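Local atomic coordinates of organic hydroperoxide resistance protein (Legionella pneumophila, PDB entry 6MJN), a protein that probably reduces organic hydroperoxides by means of a reactive cysteine, protecting the bacterium against peroxide stress. Residues G49-P53 with E54-A58; N132-R135 with G136-V140. All blocks are in the same frame, centred on the assembly; numbering follows the deposited sequence. Where two conformers were deposited one is given.

Contact 1 (G49-P53 with E54-A58); sequences GATNP and EQLFA
Q55 folds back from the first turn of helix 53-76 to meet both T51 and N52, the two residues that lead into it. Its CB starts beside the threonine hydroxyl, with T51 OG1 3.1 Å from Q55 CB. The next carbon, Q55 CG, passes the amide of N52 and lies 3.6 Å from N52 OD1. The two side chains meet roughly at right angles, with their amide planes turned 46° against each other. Beyond CG the glutamine runs extended, so that its carbonyl reaches T51. There T51 OG1 donates a hydrogen bond of 2.7 Å to Q55 OE1, arriving in the carbonyl plane on a lone pair at a C=O...donor angle of 129°. The other end of the amide, NE2, faces D31 and T15 of the second subunit, to which it makes weak hydrogen bonds.

The backbone N-H of the same glutamine is taken by the N-cap residue. N52 CG is tucked between its own backbone N and carbonyl carbon (chi1 55°), which swings OD1 over the start of the helix to accept from Q55 N at 3.0 Å, the donor tilted from the amide plane. P53 follows in the first helical position. Regular bonding then begins, L56 N to N52 O at 3.1 Å and F57 N to P53 O at 3.0 Å, while L56 CG rests 3.5 Å from N52 O.

N52 ND2 donates to Y13 OH of the second subunit, and P53 O is bonded to Y130 OH of that subunit. The cap asparagine thus spends its oxygen on its own helix and its nitrogen on the dimer partner, so the two bonds together fix which way round its amide sits in this buried interface.

Contact 2 (N132-R135 with G136-V140); sequences NAIR and GNVDV
Near the end of helix 129-134, I134 packs against V138 and V140, which lie on the way into strand 140-146. One residue earlier, A133 directs its carbonyl O at N137 ND2 of the second subunit, to which it is hydrogen-bonded.

The carbonyl of I134 itself is gripped twice. V138 N, at 3.1 Å from I134 O, comes nearly head-on to the oxygen, whereas N137 N, also 3.1 Å from I134 O, approaches from above the carbonyl plane. The side chain of I134 reaches V138 in the loop and V140 at the start of the strand. With CG1 set between the backbone N and the carbonyl carbon (chi1 69°) and the chain extended beyond it, CD1 comes to 3.6 Å from V140 CG2, while I134 CB lies 3.9 Å from V138 CG2. Y61 of helix 53-76 packs against both I134 and V140.

R135 follows, and its O accepts from N137 ND2 of the second subunit. With N137 N bonded to I134 O and R135 and G136 at the central positions, the latter at a positive phi of 73° that favours glycine, residues I134 to N137 form a type II beta turn, here linking a helix end to a strand of the OsmC-like fold.

Overall arrangement
Followed from the N terminus, the chain leaves strand 35-37, runs through a loop and enters helix 53-76 at contact 1. It then passes through strands 82-93 and 99-110 and helix 114-125 before contact 2 turns helix 129-134 into strand 140-146. Each contact is local and the two lie in series, neither nesting nor crossing. Their centres are about 19 Å apart, yet they touch, F57 CZ packing 4.2 Å from I134 CG2. One marks the start of the long helix and the other the link to the last strand of the mixed sheet on which that helix packs. Both also face the second subunit, tying the fold of the chain to the dimer.

Contact 1 (G49-P53 with E54-A58)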
loop_
_atom_site.group_PDB
_atom_site.type_symbol
_atom_site.label_atom_id
_atom_site.label_comp_id
_atom_site.label_asym_id
_atom_site.label_seq_id
_atom_site.Cartn_x
_atom_site.Cartn_y
_atom_site.Cartn_z
ATOM N N GLY B 49 -18.554 -2.053 5.397
ATOM C CA GLY B 49 -18.816 -0.912 6.248
ATOM C C GLY B 49 -17.581 -0.220 6.788
ATOM O O GLY B 49 -17.720 0.739 7.563
ATOM N N ALA B 50 -16.390 -0.693 6.425
ATOM C CA ALA B 50 -15.117 -0.033 6.718
ATOM C C ALA B 50 -14.106 -0.438 5.648
ATOM O O ALA B 50 -14.367 -1.321 4.825
ATOM C CB ALA B 50 -14.605 -0.389 8.117
ATOM N N THR B 51 -12.930 0.202 5.668
ATOM C CA THR B 51 -11.944 -0.037 4.617
ATOM C C THR B 51 -11.166 -1.328 4.888
ATOM O O THR B 51 -11.433 -2.060 5.846
ATOM C CB THR B 51 -11.010 1.164 4.470
ATOM O OG1 THR B 51 -10.284 1.061 3.229
ATOM C CG2 THR B 51 -10.019 1.223 5.604
ATOM N N ASN B 52 -10.192 -1.616 4.026
ATOM C CA ASN B 52 -9.444 -2.870 4.055
ATOM C C ASN B 52 -8.088 -2.637 3.385
ATOM O O ASN B 52 -7.876 -1.603 2.728
ATOM C CB ASN B 52 -10.226 -3.995 3.348
ATOM C CG ASN B 52 -10.607 -3.626 1.933
ATOM O OD1 ASN B 52 -9.737 -3.455 1.095
ATOM N ND2 ASN B 52 -11.915 -3.525 1.655
ATOM N N PRO B 53 -7.145 -3.583 3.519
ATOM C CA PRO B 53 -5.820 -3.381 2.904
ATOM C C PRO B 53 -5.829 -3.172 1.391
ATOM O O PRO B 53 -4.927 -2.491 0.899
ATOM C CB PRO B 53 -5.060 -4.664 3.281
ATOM C CG PRO B 53 -5.698 -5.079 4.584
ATOM C CD PRO B 53 -7.161 -4.783 4.383
ATOM N N GLU B 54 -6.752 -3.783 0.631
ATOM C CA GLU B 54 -6.757 -3.547 -0.818
ATOM C C GLU B 54 -7.093 -2.104 -1.134
ATOM O O GLU B 54 -6.516 -1.515 -2.064
ATOM C CB GLU B 54 -7.748 -4.478 -1.531
ATOM C CG GLU B 54 -7.271 -5.931 -1.589
ATOM C CD GLU B 54 -7.193 -6.574 -0.220
ATOM O OE1 GLU B 54 -8.126 -6.389 0.605
ATOM O OE2 GLU B 54 -6.176 -7.250 0.038
ATOM N N GLN B 55 -8.052 -1.525 -0.389
ATOM C CA GLN B 55 -8.397 -0.119 -0.579
ATOM C C GLN B 55 -7.233 0.785 -0.211
ATOM O O GLN B 55 -6.966 1.790 -0.884
ATOM C CB GLN B 55 -9.629 0.237 0.263
ATOM C CG GLN B 55 -10.901 -0.381 -0.284
ATOM C CD GLN B 55 -12.173 0.240 0.274
ATOM O OE1 GLN B 55 -12.174 0.895 1.327
ATOM N NE2 GLN B 55 -13.269 0.019 -0.430
ATOM N N LEU B 56 -6.559 0.468 0.888
ATOM C CA LEU B 56 -5.410 1.270 1.293
ATOM C C LEU B 56 -4.316 1.236 0.242
ATOM O O LEU B 56 -3.688 2.266 -0.030
ATOM C CB LEU B 56 -4.885 0.779 2.635
ATOM C CG LEU B 56 -5.897 1.039 3.742
ATOM C CD1 LEU B 56 -5.483 0.300 5.000
ATOM C CD2 LEU B 56 -5.988 2.543 3.974
ATOM N N PHE B 57 -4.094 0.065 -0.389
ATOM C CA PHE B 57 -3.073 -0.039 -1.424
ATOM C C PHE B 57 -3.506 0.722 -2.672
ATOM O O PHE B 57 -2.718 1.481 -3.250
ATOM C CB PHE B 57 -2.813 -1.514 -1.759
ATOM C CG PHE B 57 -1.647 -1.712 -2.685
ATOM C CD1 PHE B 57 -0.361 -1.781 -2.167
ATOM C CD2 PHE B 57 -1.835 -1.768 -4.053
ATOM C CE1 PHE B 57 0.737 -1.947 -3.003
ATOM C CE2 PHE B 57 -0.753 -1.917 -4.903
ATOM C CZ PHE B 57 0.542 -2.006 -4.370
ATOM N N ALA B 58 -4.775 0.591 -3.049
ATOM C CA ALA B 58 -5.271 1.328 -4.205
ATOM C C ALA B 58 -5.172 2.830 -3.975
ATOM O O ALA B 58 -4.777 3.586 -4.872
ATOM C CB ALA B 58 -6.711 0.930 -4.502
#

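Contact 2 (N132-R135 with G136-V140)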
loop_
_atom_site.group_PDB
_atom_site.type_symbol
_atom_site.label_atom_id
_atom_site.label_comp_id
_atom_site.label_asym_id
_atom_site.label_seq_id
_atom_site.Cartn_x
_atom_site.Cartn_y
_atom_site.Cartn_z
ATOM N N ASN B 132 7.979 0.791 -8.426
ATOM C CA ASN B 132 9.270 0.131 -8.294
ATOM C C ASN B 132 9.201 -1.002 -7.292
ATOM O O ASN B 132 9.863 -2.033 -7.476
ATOM C CB ASN B 132 10.349 1.153 -7.912
ATOM C CG ASN B 132 10.707 2.050 -9.072
ATOM O OD1 ASN B 132 10.783 1.587 -10.220
ATOM N ND2 ASN B 132 10.910 3.331 -8.795
ATOM N N ALA B 133 8.371 -0.852 -6.256
ATOM C CA ALA B 133 8.274 -1.893 -5.241
ATOM C C ALA B 133 7.648 -3.174 -5.782
ATOM O O ALA B 133 7.934 -4.258 -5.263
ATOM C CB ALA B 133 7.452 -1.395 -4.045
ATOM N N ILE B 134 6.810 -3.088 -6.816
ATOM C CA ILE B 134 6.082 -4.264 -7.282
ATOM C C ILE B 134 6.539 -4.722 -8.662
ATOM O O ILE B 134 5.952 -5.652 -9.213
ATOM C CB ILE B 134 4.567 -4.027 -7.251
ATOM C CG1 ILE B 134 4.154 -2.985 -8.319
ATOM C CG2 ILE B 134 4.156 -3.592 -5.841
ATOM C CD1 ILE B 134 2.633 -2.602 -8.321
ATOM N N ARG B 135 7.593 -4.119 -9.219
ATOM C CA ARG B 135 8.039 -4.497 -10.554
ATOM C C ARG B 135 8.435 -5.970 -10.575
ATOM O O ARG B 135 9.019 -6.496 -9.620
ATOM C CB ARG B 135 9.214 -3.615 -11.003
ATOM C CG ARG B 135 9.297 -3.461 -12.519
ATOM C CD ARG B 135 10.222 -2.339 -13.006
ATOM N NE ARG B 135 10.042 -1.044 -12.337
ATOM C CZ ARG B 135 9.017 -0.216 -12.521
ATOM N NH1 ARG B 135 8.015 -0.526 -13.341
ATOM N NH2 ARG B 135 8.993 0.936 -11.870
ATOM N N GLY B 136 8.097 -6.649 -11.673
ATOM C CA GLY B 136 8.415 -8.062 -11.813
ATOM C C GLY B 136 7.582 -9.011 -10.980
ATOM O O GLY B 136 7.746 -10.235 -11.131
ATOM N N ASN B 137 6.692 -8.507 -10.093
ATOM C CA ASN B 137 5.819 -9.330 -9.249
ATOM C C ASN B 137 4.344 -9.143 -9.533
ATOM O O ASN B 137 3.559 -10.088 -9.357
ATOM C CB ASN B 137 5.984 -9.026 -7.760
ATOM C CG ASN B 137 7.376 -9.255 -7.251
ATOM O OD1 ASN B 137 8.034 -10.240 -7.600
ATOM N ND2 ASN B 137 7.827 -8.352 -6.378
ATOM N N VAL B 138 3.938 -7.920 -9.851
ATOM C CA VAL B 138 2.538 -7.559 -10.031
ATOM C C VAL B 138 2.378 -7.073 -11.459
ATOM O O VAL B 138 3.149 -6.230 -11.934
ATOM C CB VAL B 138 2.078 -6.487 -9.019
ATOM C CG1 VAL B 138 0.661 -6.009 -9.341
ATOM C CG2 VAL B 138 2.144 -7.034 -7.580
ATOM N N ASP B 139 1.401 -7.624 -12.147
ATOM C CA ASP B 139 1.033 -7.111 -13.453
ATOM C C ASP B 139 0.306 -5.785 -13.267
ATOM O O ASP B 139 -0.687 -5.717 -12.531
ATOM C CB ASP B 139 0.150 -8.130 -14.168
ATOM C CG ASP B 139 0.190 -7.982 -15.673
ATOM O OD1 ASP B 139 -0.422 -7.029 -16.198
ATOM O OD2 ASP B 139 0.846 -8.819 -16.326
ATOM N N VAL B 140 0.800 -4.726 -13.911
ATOM C CA VAL B 140 0.177 -3.410 -13.837
ATOM C C VAL B 140 -0.212 -3.007 -15.249
ATOM O O VAL B 140 0.644 -2.954 -16.143
ATOM C CB VAL B 140 1.098 -2.356 -13.190
ATOM C CG1 VAL B 140 0.377 -1.004 -13.116
ATOM C CG2 VAL B 140 1.551 -2.808 -11.797
#